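Local structure of GH62 hydrolase (Scytalidium thermophilum, 4PVA) at residues Phe60-Met71 / Leu95-Val105; Asp47-Tyr57 / His295-Thr303. The protein probably removes arabinofuranose side chains from arabinoxylan, as an alpha-L-arabinofuranosidase of glycoside hydrolase family 62. All coordinates share one frame; numbering follows the deposited sequence.

Contact 1 of 2, residues Phe60-Met71 / Leu95-Val105; sequences FASTAKSEGYNM and LGYGYRAAPQV. With PO4 (phosphate ion), chain C; PO4 (phosphate ion), chain D.
Asn70 holds the loop before strand 101-108 through one nitrogen: its ND2 donates to Gly98 O at 2.8 Å and, along a nearly straight N-H (175°), to Gly96 O at 3.2 Å. The second carbonyl lies in the amide plane and the first is tilted out of it. With CG swung to the side away from the backbone N (chi1 -157°), OD1 comes within reach of Met71 N and accepts from it; bonds at both ends of the amide settle its orientation. Two further hydrogen bonds cross the contact. Arg100 N reaches Tyr69 O at 3.3 Å from above the carbonyl plane, and Ala102 N donates to Ser62 OG at 2.9 Å, a hydroxyl that also bonds Asp47.

These residues join adjacent blades of the five-bladed beta-propeller characteristic of family GH62. Strands 60-65 and 101-105 run antiparallel, their axes 6.0 Å apart at closest, without the hydrogen-bond ladder of a common sheet.

Apolar groups fill the seam instead. The selenium of Met71, a selenomethionine, passes Pro103 CB at 3.8 Å; the bend about its CG-SE bond brings CE to 3.7 Å from Leu95 CD1, beside Arg100 CB. Phe60 rests its CB on the Pro103 ring and sets CE1 3.8 Å from Val105 CG2, the two side chains crossing at about a right angle.

Charge is handled by Arg100. A bend at chi2 (90°) folds it back, so that NE and NH2 grip Leu95 O side-on and NH1 bonds Tyr99 O, while NH1 and NH2 also bind a phosphate, probably from the crystallisation liquor.

Contact 2 of 2, residues Asp47-Tyr57 / His295-Thr303; sequences DPTAVLINGTY and HGEVIRTLT. With PO4 (phosphate ion), chain F.
Thr49 and Glu297 meet in the tightly packed part of this contact, where OG1 donates to OE1 at 2.7 Å from above the carboxylate plane. The same oxygen takes a salt bridge from Arg300 NH2 at 3.0 Å, nearly along its C-O axis, with the acceptor in the guanidinium plane. Arg300 turns at chi3 (-78°) to reach back here, and NH2 also bonds Val105 O. An alanine in place of Glu297 would probably leave the buried Arg300 charge without its carboxylate mate and Thr49 OG1 without its acceptor.

Beyond this cluster the backbones pair once, in parallel: Arg300 N bonds Ala50 O at 3.1 Å and Leu52 N bonds Arg300 O at 2.9 Å, a single bridge centred on Val51 and Arg300. Ala50 N, buried in the contact, has no partner. The bridge joins the first strand of one propeller blade, 44-53, to the chain leaving strand 296-298, the edge strand of the blade that combines strands from both ends of the chain. Ile299 packs beside it, its CG2 at the edge of the Tyr57 ring, 3.9 Å from CD1.

Contacts thin out toward the exposed Thr301, where a water donates to both Leu52 O and Thr301 O and bridges the two backbones. At the other end, Asp47 CB sits over the face of the partly exposed His295 ring, 3.4 Å from its centroid, in a CH-pi contact. From the ring edge, ND1 donates to a phosphate oxygen almost in line (174°).

Although their centres lie 18 Å apart, contact 1 and contact 2 touch directly; blade 44-89 supplies one side of each and meets a different neighbour in each. Ser62 OG of contact 1 lies 2.7 Å from Asp47 OD1 of contact 2, a probable hydrogen bond, and Pro103 CD packs 3.3 Å from that same oxygen. Further along, Val105 O stands 2.8 Å from Arg300 NH2, so strand 101-108 is tied to segment 295-303 as well. The phosphate on His295, probably from the crystallisation liquor, is also bonded by Lys46, Arg251, Gln320 and Tyr330; such a gathering of polar groups may mark a pocket, consistent with the central active site of GH62 propellers.

Contact 1 of 2, residues Phe60-Met71 / Leu95-Val105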
# COMPACT_ATOMS: atom_id res chain seq x y z
N PHE A 60 -3.37 -3.80 -9.01
CA PHE A 60 -2.71 -5.03 -8.59
C PHE A 60 -3.19 -5.32 -7.19
O PHE A 60 -3.32 -4.40 -6.37
CB PHE A 60 -1.18 -4.90 -8.61
CG PHE A 60 -0.61 -4.55 -9.98
CD1 PHE A 60 -0.72 -3.25 -10.47
CD2 PHE A 60 -0.00 -5.50 -10.76
CE1 PHE A 60 -0.24 -2.92 -11.72
CE2 PHE A 60 0.52 -5.16 -12.00
CZ PHE A 60 0.39 -3.87 -12.46
N ALA A 61 -3.49 -6.57 -6.89
CA ALA A 61 -3.99 -7.00 -5.60
C ALA A 61 -3.47 -8.39 -5.28
O ALA A 61 -2.95 -9.08 -6.17
CB ALA A 61 -5.52 -7.00 -5.58
N SER A 62 -3.59 -8.81 -4.03
CA SER A 62 -3.22 -10.15 -3.65
C SER A 62 -4.41 -11.03 -3.56
O SER A 62 -5.50 -10.62 -3.18
CB SER A 62 -2.49 -10.20 -2.35
OG SER A 62 -1.28 -9.42 -2.46
N THR A 63 -4.21 -12.28 -3.93
CA THR A 63 -5.15 -13.35 -3.68
C THR A 63 -4.75 -14.04 -2.40
O THR A 63 -3.56 -14.30 -2.17
CB THR A 63 -5.20 -14.36 -4.85
OG1 THR A 63 -3.89 -14.94 -5.03
CG2 THR A 63 -5.61 -13.68 -6.11
N ALA A 64 -5.73 -14.35 -1.54
CA ALA A 64 -5.47 -15.02 -0.29
C ALA A 64 -6.38 -16.20 -0.12
O ALA A 64 -7.58 -16.08 -0.37
CB ALA A 64 -5.68 -14.05 0.85
N LYS A 65 -5.81 -17.30 0.34
CA LYS A 65 -6.57 -18.48 0.75
C LYS A 65 -5.69 -19.17 1.79
O LYS A 65 -4.54 -18.82 1.95
CB LYS A 65 -6.94 -19.38 -0.44
CG LYS A 65 -5.77 -19.64 -1.37
CD LYS A 65 -6.18 -20.58 -2.52
CE LYS A 65 -5.08 -20.67 -3.56
NZ LYS A 65 -5.38 -21.64 -4.65
N SER A 66 -6.22 -20.19 2.44
CA SER A 66 -5.41 -20.91 3.41
C SER A 66 -4.13 -21.49 2.79
O SER A 66 -3.12 -21.55 3.44
CB SER A 66 -6.25 -21.97 4.13
OG SER A 66 -7.17 -21.30 4.99
N GLU A 67 -4.18 -21.86 1.51
CA GLU A 67 -3.02 -22.43 0.83
C GLU A 67 -1.89 -21.44 0.60
O GLU A 67 -0.73 -21.83 0.52
CB GLU A 67 -3.47 -23.04 -0.51
CG GLU A 67 -2.38 -23.76 -1.31
CD GLU A 67 -1.47 -22.83 -2.11
OE1 GLU A 67 -0.29 -23.20 -2.29
OE2 GLU A 67 -1.89 -21.72 -2.56
N GLY A 68 -2.22 -20.15 0.47
CA GLY A 68 -1.17 -19.21 0.20
C GLY A 68 -1.62 -17.91 -0.41
O GLY A 68 -2.81 -17.63 -0.54
N TYR A 69 -0.61 -17.15 -0.82
CA TYR A 69 -0.75 -15.81 -1.41
C TYR A 69 -0.08 -15.72 -2.73
O TYR A 69 1.07 -16.16 -2.90
CB TYR A 69 -0.12 -14.73 -0.53
CG TYR A 69 -0.97 -14.33 0.62
CD1 TYR A 69 -1.13 -15.15 1.72
CD2 TYR A 69 -1.62 -13.10 0.63
CE1 TYR A 69 -1.96 -14.78 2.77
CE2 TYR A 69 -2.42 -12.71 1.67
CZ TYR A 69 -2.58 -13.54 2.74
OH TYR A 69 -3.40 -13.16 3.78
N ASN A 70 -0.73 -15.09 -3.68
CA ASN A 70 -0.10 -14.66 -4.91
C ASN A 70 -0.83 -13.37 -5.37
O ASN A 70 -1.47 -12.73 -4.52
CB ASN A 70 -0.06 -15.79 -5.92
CG ASN A 70 1.02 -15.61 -6.96
OD1 ASN A 70 0.80 -14.90 -7.94
ND2 ASN A 70 2.10 -16.36 -6.85
N MSE A 71 -0.67 -12.92 -6.61
CA MSE A 71 -1.16 -11.59 -7.01
C MSE A 71 -1.86 -11.63 -8.34
O MSE A 71 -1.62 -12.54 -9.18
CB MSE A 71 -0.01 -10.55 -6.99
CG MSE A 71 0.66 -10.47 -5.62
SE MSE A 71 2.07 -9.15 -5.53
CE MSE A 71 3.21 -9.88 -6.95
N LEU A 95 7.04 -13.52 -13.03
CA LEU A 95 6.79 -13.25 -11.60
C LEU A 95 6.50 -14.56 -10.85
O LEU A 95 7.09 -14.86 -9.79
CB LEU A 95 5.69 -12.22 -11.48
CG LEU A 95 5.50 -11.65 -10.07
CD1 LEU A 95 4.89 -10.26 -10.17
CD2 LEU A 95 4.58 -12.59 -9.31
N GLY A 96 5.62 -15.37 -11.44
CA GLY A 96 5.58 -16.80 -11.14
C GLY A 96 4.88 -17.27 -9.88
O GLY A 96 4.37 -16.52 -9.07
N TYR A 97 4.83 -18.59 -9.78
CA TYR A 97 4.30 -19.27 -8.62
C TYR A 97 5.19 -19.05 -7.41
O TYR A 97 6.39 -18.86 -7.52
CB TYR A 97 4.17 -20.79 -8.92
CG TYR A 97 2.98 -21.07 -9.80
CD1 TYR A 97 3.08 -21.00 -11.18
CD2 TYR A 97 1.72 -21.29 -9.24
CE1 TYR A 97 1.96 -21.24 -11.98
CE2 TYR A 97 0.60 -21.50 -10.02
CZ TYR A 97 0.74 -21.48 -11.38
OH TYR A 97 -0.42 -21.69 -12.13
N GLY A 98 4.59 -19.20 -6.25
CA GLY A 98 5.29 -18.98 -5.00
C GLY A 98 4.53 -17.98 -4.19
O GLY A 98 3.49 -17.46 -4.64
N TYR A 99 5.06 -17.67 -3.03
CA TYR A 99 4.53 -16.64 -2.15
C TYR A 99 4.88 -15.26 -2.64
O TYR A 99 6.06 -14.94 -2.76
CB TYR A 99 5.07 -16.85 -0.76
CG TYR A 99 4.62 -15.79 0.20
CD1 TYR A 99 3.40 -15.84 0.81
CD2 TYR A 99 5.47 -14.76 0.52
CE1 TYR A 99 3.00 -14.87 1.71
CE2 TYR A 99 5.09 -13.77 1.39
CZ TYR A 99 3.85 -13.83 1.99
OH TYR A 99 3.49 -12.84 2.88
N ARG A 100 3.86 -14.46 -2.95
CA ARG A 100 4.04 -13.04 -3.20
C ARG A 100 2.81 -12.32 -2.68
O ARG A 100 1.69 -12.81 -2.87
CB ARG A 100 4.14 -12.70 -4.68
CG ARG A 100 5.32 -13.26 -5.46
CD ARG A 100 5.05 -14.61 -6.09
NE ARG A 100 6.16 -15.10 -6.94
CZ ARG A 100 7.32 -15.57 -6.49
NH1 ARG A 100 7.58 -15.69 -5.19
NH2 ARG A 100 8.23 -15.96 -7.36
N ALA A 101 2.99 -11.17 -2.05
CA ALA A 101 1.87 -10.45 -1.49
C ALA A 101 2.16 -8.97 -1.39
O ALA A 101 3.31 -8.52 -1.30
CB ALA A 101 1.55 -10.99 -0.11
N ALA A 102 1.09 -8.20 -1.31
CA ALA A 102 1.10 -6.78 -0.89
C ALA A 102 1.92 -5.87 -1.81
O ALA A 102 2.95 -5.33 -1.40
CB ALA A 102 1.52 -6.64 0.56
N PRO A 103 1.44 -5.69 -3.03
CA PRO A 103 2.17 -4.88 -4.00
C PRO A 103 1.93 -3.37 -3.88
O PRO A 103 0.89 -2.92 -3.35
CB PRO A 103 1.61 -5.37 -5.34
CG PRO A 103 0.22 -5.76 -5.03
CD PRO A 103 0.25 -6.30 -3.63
N GLN A 104 2.86 -2.62 -4.46
CA GLN A 104 2.82 -1.18 -4.67
C GLN A 104 3.35 -0.98 -6.08
O GLN A 104 4.45 -1.46 -6.38
CB GLN A 104 3.73 -0.46 -3.69
CG GLN A 104 3.82 1.03 -3.92
CD GLN A 104 5.10 1.67 -3.44
OE1 GLN A 104 6.12 1.01 -3.31
NE2 GLN A 104 5.04 2.97 -3.22
N VAL A 105 2.63 -0.26 -6.93
CA VAL A 105 3.06 -0.02 -8.32
C VAL A 105 3.37 1.44 -8.56
O VAL A 105 2.63 2.32 -8.15
CB VAL A 105 2.01 -0.52 -9.34
CG1 VAL A 105 0.76 0.31 -9.42
CG2 VAL A 105 2.68 -0.65 -10.70
P PO4 C . 11.30 -16.71 -5.08
O1 PO4 C . 10.35 -15.65 -4.54
O2 PO4 C . 11.70 -17.75 -4.01
O3 PO4 C . 12.55 -15.99 -5.47
O4 PO4 C . 10.70 -17.28 -6.36
P PO4 D . -2.97 -19.96 -6.96
O1 PO4 D . -1.84 -19.39 -6.11
O2 PO4 D . -3.36 -21.39 -6.61
O3 PO4 D . -4.15 -19.12 -6.72
O4 PO4 D . -2.55 -19.92 -8.41

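Contact 2 of 2, residues Asp47-Tyr57 / His295-Thr303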
# COMPACT_ATOMS: atom_id res chain seq x y z
N ASP A 47 -5.34 -5.94 -0.39
CA ASP A 47 -4.17 -5.07 -0.47
C ASP A 47 -3.92 -4.52 -1.86
O ASP A 47 -2.93 -4.84 -2.51
CB ASP A 47 -2.95 -5.70 0.20
CG ASP A 47 -2.49 -6.97 -0.39
OD1 ASP A 47 -2.25 -7.02 -1.63
OD2 ASP A 47 -2.27 -7.96 0.40
N PRO A 48 -4.79 -3.61 -2.32
CA PRO A 48 -4.66 -3.11 -3.69
C PRO A 48 -3.64 -1.98 -3.83
O PRO A 48 -3.43 -1.19 -2.90
CB PRO A 48 -6.07 -2.58 -3.98
CG PRO A 48 -6.52 -2.09 -2.65
CD PRO A 48 -6.00 -3.10 -1.66
N THR A 49 -3.05 -1.89 -5.00
CA THR A 49 -2.31 -0.70 -5.45
C THR A 49 -2.90 -0.35 -6.81
O THR A 49 -3.29 -1.25 -7.56
CB THR A 49 -0.78 -0.96 -5.51
OG1 THR A 49 -0.13 0.23 -5.96
CG2 THR A 49 -0.43 -2.10 -6.46
N ALA A 50 -3.01 0.94 -7.12
CA ALA A 50 -3.73 1.34 -8.32
C ALA A 50 -3.28 2.68 -8.85
O ALA A 50 -2.96 3.60 -8.08
CB ALA A 50 -5.22 1.41 -8.03
N VAL A 51 -3.32 2.79 -10.18
CA VAL A 51 -3.12 4.02 -10.89
C VAL A 51 -4.24 4.22 -11.90
O VAL A 51 -4.87 3.25 -12.31
CB VAL A 51 -1.74 4.07 -11.59
CG1 VAL A 51 -0.60 4.10 -10.56
CG2 VAL A 51 -1.57 2.89 -12.55
N LEU A 52 -4.46 5.48 -12.24
CA LEU A 52 -5.46 5.84 -13.26
C LEU A 52 -4.71 6.53 -14.37
O LEU A 52 -4.04 7.51 -14.15
CB LEU A 52 -6.52 6.74 -12.64
CG LEU A 52 -7.50 7.44 -13.59
CD1 LEU A 52 -8.32 6.44 -14.37
CD2 LEU A 52 -8.43 8.38 -12.82
N ILE A 53 -4.83 6.00 -15.59
CA ILE A 53 -4.09 6.50 -16.77
C ILE A 53 -5.10 6.58 -17.91
O ILE A 53 -5.65 5.57 -18.33
CB ILE A 53 -2.94 5.56 -17.17
CG1 ILE A 53 -1.99 5.25 -16.00
CG2 ILE A 53 -2.15 6.15 -18.33
CD1 ILE A 53 -1.10 4.05 -16.28
N ASN A 54 -5.36 7.79 -18.36
CA ASN A 54 -6.21 8.01 -19.56
C ASN A 54 -7.55 7.28 -19.44
O ASN A 54 -8.01 6.62 -20.37
CB ASN A 54 -5.44 7.60 -20.81
CG ASN A 54 -4.21 8.46 -21.05
OD1 ASN A 54 -4.20 9.66 -20.73
ND2 ASN A 54 -3.16 7.85 -21.61
N GLY A 55 -8.14 7.40 -18.27
CA GLY A 55 -9.46 6.86 -17.98
C GLY A 55 -9.51 5.39 -17.63
O GLY A 55 -10.59 4.89 -17.30
N THR A 56 -8.37 4.71 -17.62
CA THR A 56 -8.33 3.31 -17.22
C THR A 56 -7.63 3.16 -15.87
O THR A 56 -6.52 3.66 -15.66
CB THR A 56 -7.61 2.46 -18.25
OG1 THR A 56 -8.30 2.53 -19.50
CG2 THR A 56 -7.56 0.99 -17.83
N TYR A 57 -8.34 2.47 -14.98
CA TYR A 57 -7.79 2.07 -13.67
C TYR A 57 -7.06 0.75 -13.80
O TYR A 57 -7.60 -0.22 -14.33
CB TYR A 57 -8.91 1.92 -12.64
CG TYR A 57 -9.68 3.17 -12.41
CD1 TYR A 57 -9.28 4.10 -11.46
CD2 TYR A 57 -10.85 3.46 -13.14
CE1 TYR A 57 -10.01 5.26 -11.26
CE2 TYR A 57 -11.57 4.60 -12.90
CZ TYR A 57 -11.14 5.49 -12.01
OH TYR A 57 -11.92 6.62 -11.83
N HIS A 295 -5.41 -1.86 4.73
CA HIS A 295 -4.40 -2.11 3.72
C HIS A 295 -4.71 -1.47 2.39
O HIS A 295 -4.57 -2.09 1.34
CB HIS A 295 -4.13 -3.62 3.54
CG HIS A 295 -2.71 -3.95 3.21
ND1 HIS A 295 -2.13 -5.16 3.50
CD2 HIS A 295 -1.75 -3.21 2.61
CE1 HIS A 295 -0.87 -5.15 3.10
NE2 HIS A 295 -0.61 -3.98 2.57
N GLY A 296 -5.00 -0.19 2.40
CA GLY A 296 -5.45 0.52 1.22
C GLY A 296 -4.36 1.37 0.59
O GLY A 296 -3.27 1.58 1.15
N GLU A 297 -4.67 1.90 -0.59
CA GLU A 297 -3.79 2.81 -1.29
C GLU A 297 -4.61 3.84 -2.02
O GLU A 297 -5.70 3.55 -2.59
CB GLU A 297 -2.92 2.08 -2.32
CG GLU A 297 -1.51 1.76 -1.84
CD GLU A 297 -0.58 1.38 -2.99
OE1 GLU A 297 -0.61 2.09 -4.03
OE2 GLU A 297 0.22 0.44 -2.84
N VAL A 298 -4.09 5.04 -2.11
CA VAL A 298 -4.65 6.09 -2.97
C VAL A 298 -4.48 5.73 -4.44
O VAL A 298 -3.38 5.32 -4.87
CB VAL A 298 -3.95 7.44 -2.67
CG1 VAL A 298 -4.45 8.53 -3.60
CG2 VAL A 298 -4.15 7.82 -1.22
N ILE A 299 -5.51 5.91 -5.23
CA ILE A 299 -5.41 5.74 -6.68
C ILE A 299 -4.67 6.93 -7.24
O ILE A 299 -5.13 8.07 -7.14
CB ILE A 299 -6.79 5.61 -7.33
CG1 ILE A 299 -7.60 4.47 -6.72
CG2 ILE A 299 -6.62 5.36 -8.83
CD1 ILE A 299 -9.00 4.35 -7.27
N ARG A 300 -3.52 6.69 -7.84
CA ARG A 300 -2.66 7.78 -8.28
C ARG A 300 -2.80 8.06 -9.79
O ARG A 300 -2.78 7.16 -10.62
CB ARG A 300 -1.21 7.46 -7.92
CG ARG A 300 -0.92 7.69 -6.46
CD ARG A 300 0.42 7.11 -6.05
NE ARG A 300 0.37 5.66 -5.88
CZ ARG A 300 0.95 4.74 -6.66
NH1 ARG A 300 1.78 5.08 -7.66
NH2 ARG A 300 0.77 3.47 -6.37
N THR A 301 -2.87 9.35 -10.14
CA THR A 301 -2.74 9.83 -11.52
C THR A 301 -1.35 10.34 -11.83
O THR A 301 -0.98 10.40 -13.01
CB THR A 301 -3.75 10.96 -11.82
OG1 THR A 301 -3.59 11.98 -10.84
CG2 THR A 301 -5.15 10.41 -11.78
N LEU A 302 -0.61 10.75 -10.82
CA LEU A 302 0.79 11.15 -10.96
C LEU A 302 1.54 9.89 -10.59
O LEU A 302 1.74 9.59 -9.41
CB LEU A 302 1.09 12.34 -10.04
CG LEU A 302 0.19 13.56 -10.28
CD1 LEU A 302 0.47 14.60 -9.23
CD2 LEU A 302 0.41 14.15 -11.67
N THR A 303 1.93 9.13 -11.59
CA THR A 303 2.28 7.72 -11.38
C THR A 303 3.75 7.43 -11.11
O THR A 303 4.08 6.27 -10.91
CB THR A 303 1.86 6.88 -12.58
OG1 THR A 303 2.54 7.36 -13.74
CG2 THR A 303 0.38 6.96 -12.79
P PO4 F . -3.28 -7.85 6.05
O1 PO4 F . -4.08 -6.83 6.89
O2 PO4 F . -1.85 -7.93 6.62
O3 PO4 F . -3.93 -9.20 6.27
O4 PO4 F . -3.28 -7.43 4.65
O HOH W 1 -2.42 -2.00 -0.52
O HOH W 2 -2.03 9.01 -15.10